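Local coordinates for protein putative zinc protease (Bordetella pertussis, PDB 3IH6) that probably acts, as the whole protein, as a zinc-dependent endopeptidase of the M16 family, this chain being a fragment that matches part of its inactive domain, at residues E[24-29]-E[88-93]. Sequence-based numbering, arbitrary orientation.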
ATOM      1  N   THR E  24      26.189  13.582   4.200  1.00 29.19           N
ATOM      2  CA  THR E  24      26.315  12.419   5.062  1.00 28.21           C
ATOM      3  C   THR E  24      27.181  11.322   4.451  1.00 26.82           C
ATOM      4  O   THR E  24      26.756  10.637   3.515  1.00 27.32           O
ATOM      5  CB  THR E  24      24.942  11.858   5.457  1.00 28.46           C
ATOM      6  OG1 THR E  24      24.272  12.800   6.303  1.00 30.41           O
ATOM      7  CG2 THR E  24      25.082  10.541   6.189  1.00 29.07           C
ATOM      8  N   PRO E  25      28.401  11.148   4.984  1.00 25.15           N
ATOM      9  CA  PRO E  25      29.201   9.998   4.559  1.00 23.77           C
ATOM     10  C   PRO E  25      28.599   8.667   5.029  1.00 22.24           C
ATOM     11  O   PRO E  25      27.901   8.615   6.036  1.00 20.99           O
ATOM     12  CB  PRO E  25      30.562  10.261   5.206  1.00 23.27           C
ATOM     13  CG  PRO E  25      30.573  11.740   5.450  1.00 23.90           C
ATOM     14  CD  PRO E  25      29.172  12.048   5.856  1.00 24.65           C
ATOM     15  N   LEU E  26      28.831   7.627   4.241  1.00 21.90           N
ATOM     16  CA  LEU E  26      28.441   6.280   4.566  1.00 22.31           C
ATOM     17  C   LEU E  26      29.637   5.395   4.375  1.00 22.09           C
ATOM     18  O   LEU E  26      30.392   5.579   3.426  1.00 22.53           O
ATOM     19  CB  LEU E  26      27.291   5.806   3.660  1.00 22.94           C
ATOM     20  CG  LEU E  26      25.955   6.482   3.984  1.00 24.53           C
ATOM     21  CD1 LEU E  26      25.323   7.105   2.746  1.00 25.41           C
ATOM     22  CD2 LEU E  26      25.005   5.548   4.731  1.00 27.13           C
ATOM     23  N   VAL E  27      29.832   4.465   5.303  1.00 21.73           N
ATOM     24  CA  VAL E  27      30.792   3.389   5.121  1.00 22.08           C
ATOM     25  C   VAL E  27      30.040   2.090   5.146  1.00 22.73           C
ATOM     26  O   VAL E  27      28.910   2.031   5.668  1.00 22.35           O
ATOM     27  CB  VAL E  27      31.933   3.390   6.161  1.00 21.87           C
ATOM     28  CG1 VAL E  27      32.812   4.594   5.916  1.00 22.38           C
ATOM     29  CG2 VAL E  27      31.410   3.354   7.593  1.00 21.58           C
ATOM     30  N   ALA E  28      30.646   1.067   4.541  1.00 22.40           N
ATOM     31  CA  ALA E  28      29.971  -0.194   4.325  1.00 22.62           C
ATOM     32  C   ALA E  28      30.923  -1.359   4.331  1.00 22.91           C
ATOM     33  O   ALA E  28      32.085  -1.239   3.922  1.00 23.09           O
ATOM     34  CB  ALA E  28      29.177  -0.168   2.998  1.00 22.65           C
ATOM     35  N   ALA E  29      30.409  -2.503   4.783  1.00 23.08           N
ATOM     36  CA  ALA E  29      31.079  -3.779   4.586  1.00 22.89           C
ATOM     37  C   ALA E  29      30.171  -4.827   3.887  1.00 22.59           C
ATOM     38  O   ALA E  29      29.071  -5.144   4.361  1.00 22.41           O
ATOM     39  CB  ALA E  29      31.620  -4.320   5.904  1.00 22.57           C
ATOM     40  N   GLY E  88      26.214  -1.404   7.063  1.00 19.40           N
ATOM     41  CA  GLY E  88      26.936  -0.143   6.987  1.00 19.03           C
ATOM     42  C   GLY E  88      26.561   0.823   8.064  1.00 19.11           C
ATOM     43  O   GLY E  88      25.734   0.522   8.923  1.00 19.19           O
ATOM     44  N   ALA E  89      27.192   1.990   8.039  1.00 18.82           N
ATOM     45  CA  ALA E  89      26.898   3.012   9.027  1.00 19.25           C
ATOM     46  C   ALA E  89      26.795   4.334   8.340  1.00 19.71           C
ATOM     47  O   ALA E  89      27.494   4.588   7.356  1.00 19.45           O
ATOM     48  CB  ALA E  89      27.957   3.053  10.173  1.00 17.90           C
ATOM     49  N   GLN E  90      25.901   5.163   8.870  1.00 21.02           N
ATOM     50  CA  GLN E  90      25.654   6.491   8.379  1.00 22.44           C
ATOM     51  C   GLN E  90      26.453   7.439   9.275  1.00 23.34           C
ATOM     52  O   GLN E  90      26.320   7.385  10.496  1.00 23.67           O
ATOM     53  CB  GLN E  90      24.155   6.758   8.527  1.00 22.60           C
ATOM     54  CG  GLN E  90      23.589   7.750   7.549  1.00 26.62           C
ATOM     55  CD  GLN E  90      22.105   8.031   7.784  1.00 29.11           C
ATOM     56  OE1 GLN E  90      21.556   7.745   8.848  1.00 29.71           O
ATOM     57  NE2 GLN E  90      21.462   8.597   6.787  1.00 31.20           N
ATOM     58  N   LEU E  91      27.273   8.296   8.680  1.00 24.28           N
ATOM     59  CA  LEU E  91      28.072   9.248   9.427  1.00 25.58           C
ATOM     60  C   LEU E  91      27.633  10.715   9.296  1.00 26.75           C
ATOM     61  O   LEU E  91      26.943  11.122   8.363  1.00 27.20           O
ATOM     62  CB  LEU E  91      29.557   9.104   9.070  1.00 25.41           C
ATOM     63  CG  LEU E  91      30.367   7.996   9.753  1.00 24.70           C
ATOM     64  CD1 LEU E  91      29.724   6.626   9.637  1.00 26.22           C
ATOM     65  CD2 LEU E  91      31.777   7.935   9.210  1.00 23.32           C
ATOM     66  N   GLN E  92      28.037  11.486  10.292  1.00 27.97           N
ATOM     67  CA  GLN E  92      27.876  12.915  10.351  1.00 29.25           C
ATOM     68  C   GLN E  92      29.161  13.444   9.769  1.00 29.90           C
ATOM     69  O   GLN E  92      30.171  12.732   9.789  1.00 29.60           O
ATOM     70  CB  GLN E  92      27.826  13.298  11.827  1.00 29.52           C
ATOM     71  CG  GLN E  92      27.320  14.668  12.178  1.00 30.01           C
ATOM     72  CD  GLN E  92      26.386  14.595  13.362  1.00 31.13           C
ATOM     73  OE1 GLN E  92      25.903  13.506  13.700  1.00 29.34           O
ATOM     74  NE2 GLN E  92      26.110  15.742  13.997  1.00 30.75           N
ATOM     75  N   PRO E  93      29.137  14.689   9.242  1.00 30.44           N
ATOM     76  CA  PRO E  93      30.389  15.309   8.836  1.00 30.74           C
ATOM     77  C   PRO E  93      31.283  15.452  10.049  1.00 30.89           C
ATOM     78  O   PRO E  93      30.808  15.831  11.124  1.00 31.29           O
ATOM     79  CB  PRO E  93      29.957  16.699   8.349  1.00 30.77           C
ATOM     80  CG  PRO E  93      28.521  16.559   8.015  1.00 30.67           C
ATOM     81  CD  PRO E  93      27.980  15.568   8.979  1.00 30.33           C
TER
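The start of strand 26-32 and the end of strand 84-90 run antiparallel, and the loop residues beside them continue the contact. Three backbone hydrogen bonds join segments 24-29 and 88-93. Val27 and Ala89 form a hydrogen-bonded pair. Val27 N donates a hydrogen bond to Ala89 O at 3.1 Å, nearly along the C=O axis. Ala89 N donates one back to Val27 O at 2.9 Å, from above the carbonyl plane. Leu91 N reaches Pro25 O at 2.7 Å, in the carbonyl plane, and so carries the pairing past the regular strands. Leu26 CA adds a CA-H...O contact to Ala89 O. Gly88, which has no side chain, faces Ala28 in a non-hydrogen-bonded pair with a CA-CA distance of only 4.0 Å.

Leu26 and Gln90 share one face of the sheet. Leu26 CD2 lies 3.8 Å from Gln90 CG. Gln90 CG stands anti to its backbone N (chi1 -153°), and the extended side chain crosses Thr24 obliquely. The methyl CG2 of Thr24, anti to its own backbone N, touches Gln90 CG and is pressed against Leu91 O at 2.9 Å, a tight contact. Val27, Ala89 and Leu91 meet on the other side. There Val27 CG2, set between the backbone N and carbonyl carbon, approaches Leu91 CD1 at 4.2 Å and Ala89 CB at 4.3 Å. Pro25 CB rests against Leu91 CB.

Helix 97-109 covers this apolar side, with Gln97 on Pro25 and Val27. On the Leu26 face, Tyr4 of strand 2-6 and Phe159 of a second subunit pack on Leu26. The pair lies inside the five-stranded antiparallel sheet of this M16 inactive-domain fragment, between strands 71-77 and 187-191.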